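Local atomic coordinates of neural cell adhesion molecule 1, 140 kDa isoform (Homo sapiens, PDB entry 2E3V), a protein that probably mediates adhesion between neural cells at the membrane. Residues 42-47 / 81-86. Numbering follows the deposited sequence.
Sequences KAEWRA and AVRLAA
Glu44 OE2 comes to the edge of the Arg83 guanidinium from a tilt, the carboxylate and guanidinium planes 27° apart. It lies 2.9 Å from Arg83 NE in a salt-bridge hydrogen bond and makes a second, weak one with NH2. The bond from NE is bent, 136° at the hydrogen. The donor NE reaches OE2 on its anti side and well out of the carboxylate plane, so the grip is oblique rather than a flat bidentate clasp. Arg83 starts with CG wedged between its own backbone N and carbonyl carbon (chi1 55°) and then runs extended to NE, its CG passing 3.9 Å from Glu44 CB. Trp53 adds a cation-pi contact to the same guanidinium, while Ile95 touches both side chains of the pair.

On the other face of the sheet are Ala43, Trp45, Val82 and Leu84. Here Leu84 CD1 presses on Ala43 CB at 3.5 Å, tight for two carbons. Trp45 and Val82 face each other through their CB atoms; the indole swings off toward His54, whose ring it meets at a slant, neither stacked nor perpendicular.

Between the faces the backbones form regular antiparallel pairing: Lys42 with Ala85, Glu44 with Arg83 and Arg46 with Ala81 are the hydrogen-bonded pairs, as in Glu44 N to Arg83 O at 2.8 Å. At the non-hydrogen-bonded pairs between them, CA-H groups lean on carbonyls, with Trp45 CA 3.1 Å from Ala81 O.

These are the two central strands of the four-stranded sheet of a fibronectin type III sandwich. Strand 54-59 flanks 38-47, strand 91-102 flanks 79-88, and Trp45, Val82 and Leu84 reach across the core to strand 68-71 of the opposing three-stranded sheet.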
loop_
_atom_site.group_PDB
_atom_site.type_symbol
_atom_site.label_atom_id
_atom_site.label_comp_id
_atom_site.label_asym_id
_atom_site.label_seq_id
_atom_site.Cartn_x
_atom_site.Cartn_y
_atom_site.Cartn_z
ATOM N N LYS A 42 1.292 7.137 -1.111
ATOM C CA LYS A 42 -0.131 7.107 -0.838
ATOM C C LYS A 42 -0.637 5.740 -1.262
ATOM O O LYS A 42 -0.466 5.329 -2.419
ATOM C CB LYS A 42 -0.867 8.220 -1.579
ATOM C CG LYS A 42 -2.356 8.318 -1.196
ATOM C CD LYS A 42 -3.038 9.477 -1.886
ATOM C CE LYS A 42 -4.453 9.639 -1.371
ATOM N NZ LYS A 42 -5.203 10.783 -1.992
ATOM N N ALA A 43 -1.207 5.023 -0.304
ATOM C CA ALA A 43 -1.815 3.731 -0.555
ATOM C C ALA A 43 -3.322 3.900 -0.664
ATOM O O ALA A 43 -3.915 4.750 0.011
ATOM C CB ALA A 43 -1.491 2.772 0.561
ATOM N N GLU A 44 -3.936 3.102 -1.530
ATOM C CA GLU A 44 -5.394 3.059 -1.648
ATOM C C GLU A 44 -5.808 1.601 -1.634
ATOM O O GLU A 44 -5.117 0.757 -2.189
ATOM C CB GLU A 44 -5.870 3.731 -2.937
ATOM C CG GLU A 44 -5.624 5.234 -2.975
ATOM C CD GLU A 44 -6.085 5.879 -4.272
ATOM O OE1 GLU A 44 -6.733 6.940 -4.211
ATOM O OE2 GLU A 44 -5.801 5.330 -5.357
ATOM N N TRP A 45 -6.925 1.299 -0.985
ATOM C CA TRP A 45 -7.409 -0.075 -0.927
ATOM C C TRP A 45 -8.933 -0.068 -0.930
ATOM O O TRP A 45 -9.565 0.934 -0.589
ATOM C CB TRP A 45 -6.846 -0.825 0.292
ATOM C CG TRP A 45 -7.251 -0.209 1.603
ATOM C CD1 TRP A 45 -8.290 -0.588 2.411
ATOM C CD2 TRP A 45 -6.644 0.925 2.231
ATOM N NE1 TRP A 45 -8.356 0.238 3.511
ATOM C CE2 TRP A 45 -7.356 1.172 3.424
ATOM C CE3 TRP A 45 -5.559 1.757 1.901
ATOM C CZ2 TRP A 45 -7.021 2.220 4.292
ATOM C CZ3 TRP A 45 -5.225 2.792 2.767
ATOM C CH2 TRP A 45 -5.957 3.013 3.947
ATOM N N ARG A 46 -9.512 -1.183 -1.340
ATOM C CA ARG A 46 -10.948 -1.288 -1.446
ATOM C C ARG A 46 -11.370 -2.739 -1.411
ATOM O O ARG A 46 -10.821 -3.578 -2.140
ATOM C CB ARG A 46 -11.410 -0.635 -2.745
ATOM C CG ARG A 46 -12.895 -0.625 -2.936
ATOM C CD ARG A 46 -13.235 0.035 -4.252
ATOM N NE ARG A 46 -12.787 -0.765 -5.394
ATOM C CZ ARG A 46 -12.991 -0.429 -6.665
ATOM N NH1 ARG A 46 -13.629 0.699 -6.964
ATOM N NH2 ARG A 46 -12.560 -1.224 -7.635
ATOM N N ALA A 47 -12.350 -3.022 -0.560
ATOM C CA ALA A 47 -12.884 -4.363 -0.401
ATOM C C ALA A 47 -13.745 -4.776 -1.580
ATOM O O ALA A 47 -14.352 -3.935 -2.263
ATOM C CB ALA A 47 -13.702 -4.462 0.885
ATOM N N ALA A 81 -8.502 -4.965 -2.947
ATOM C CA ALA A 81 -7.586 -4.521 -3.975
ATOM C C ALA A 81 -6.724 -3.499 -3.273
ATOM O O ALA A 81 -7.187 -2.821 -2.355
ATOM C CB ALA A 81 -8.346 -3.855 -5.121
ATOM N N VAL A 82 -5.465 -3.395 -3.674
ATOM C CA VAL A 82 -4.589 -2.394 -3.092
ATOM C C VAL A 82 -3.683 -1.831 -4.179
ATOM O O VAL A 82 -3.255 -2.555 -5.091
ATOM C CB VAL A 82 -3.774 -2.940 -1.875
ATOM C CG1 VAL A 82 -2.909 -4.140 -2.264
ATOM C CG2 VAL A 82 -2.921 -1.834 -1.239
ATOM N N ARG A 83 -3.431 -0.533 -4.098
ATOM C CA ARG A 83 -2.533 0.129 -5.036
ATOM C C ARG A 83 -1.792 1.247 -4.318
ATOM O O ARG A 83 -2.202 1.682 -3.226
ATOM C CB ARG A 83 -3.301 0.669 -6.243
ATOM C CG ARG A 83 -4.441 1.600 -5.884
ATOM C CD ARG A 83 -5.306 1.874 -7.099
ATOM N NE ARG A 83 -6.283 2.926 -6.845
ATOM C CZ ARG A 83 -7.242 3.283 -7.697
ATOM N NH1 ARG A 83 -7.355 2.675 -8.872
ATOM N NH2 ARG A 83 -8.088 4.257 -7.372
ATOM N N LEU A 84 -0.710 1.704 -4.938
ATOM C CA LEU A 84 0.198 2.662 -4.327
ATOM C C LEU A 84 0.682 3.695 -5.315
ATOM O O LEU A 84 0.864 3.397 -6.484
ATOM C CB LEU A 84 1.437 1.917 -3.822
ATOM C CG LEU A 84 1.667 1.407 -2.413
ATOM C CD1 LEU A 84 0.419 0.925 -1.688
ATOM C CD2 LEU A 84 2.691 0.307 -2.520
ATOM N N ALA A 85 0.887 4.915 -4.834
ATOM C CA ALA A 85 1.506 5.963 -5.626
ATOM C C ALA A 85 2.598 6.625 -4.789
ATOM O O ALA A 85 2.529 6.643 -3.555
ATOM C CB ALA A 85 0.488 6.980 -6.073
ATOM N N ALA A 86 3.600 7.160 -5.474
ATOM C CA ALA A 86 4.696 7.875 -4.838
ATOM C C ALA A 86 4.570 9.367 -5.117
ATOM O O ALA A 86 4.094 9.772 -6.178
ATOM C CB ALA A 86 6.042 7.351 -5.347
#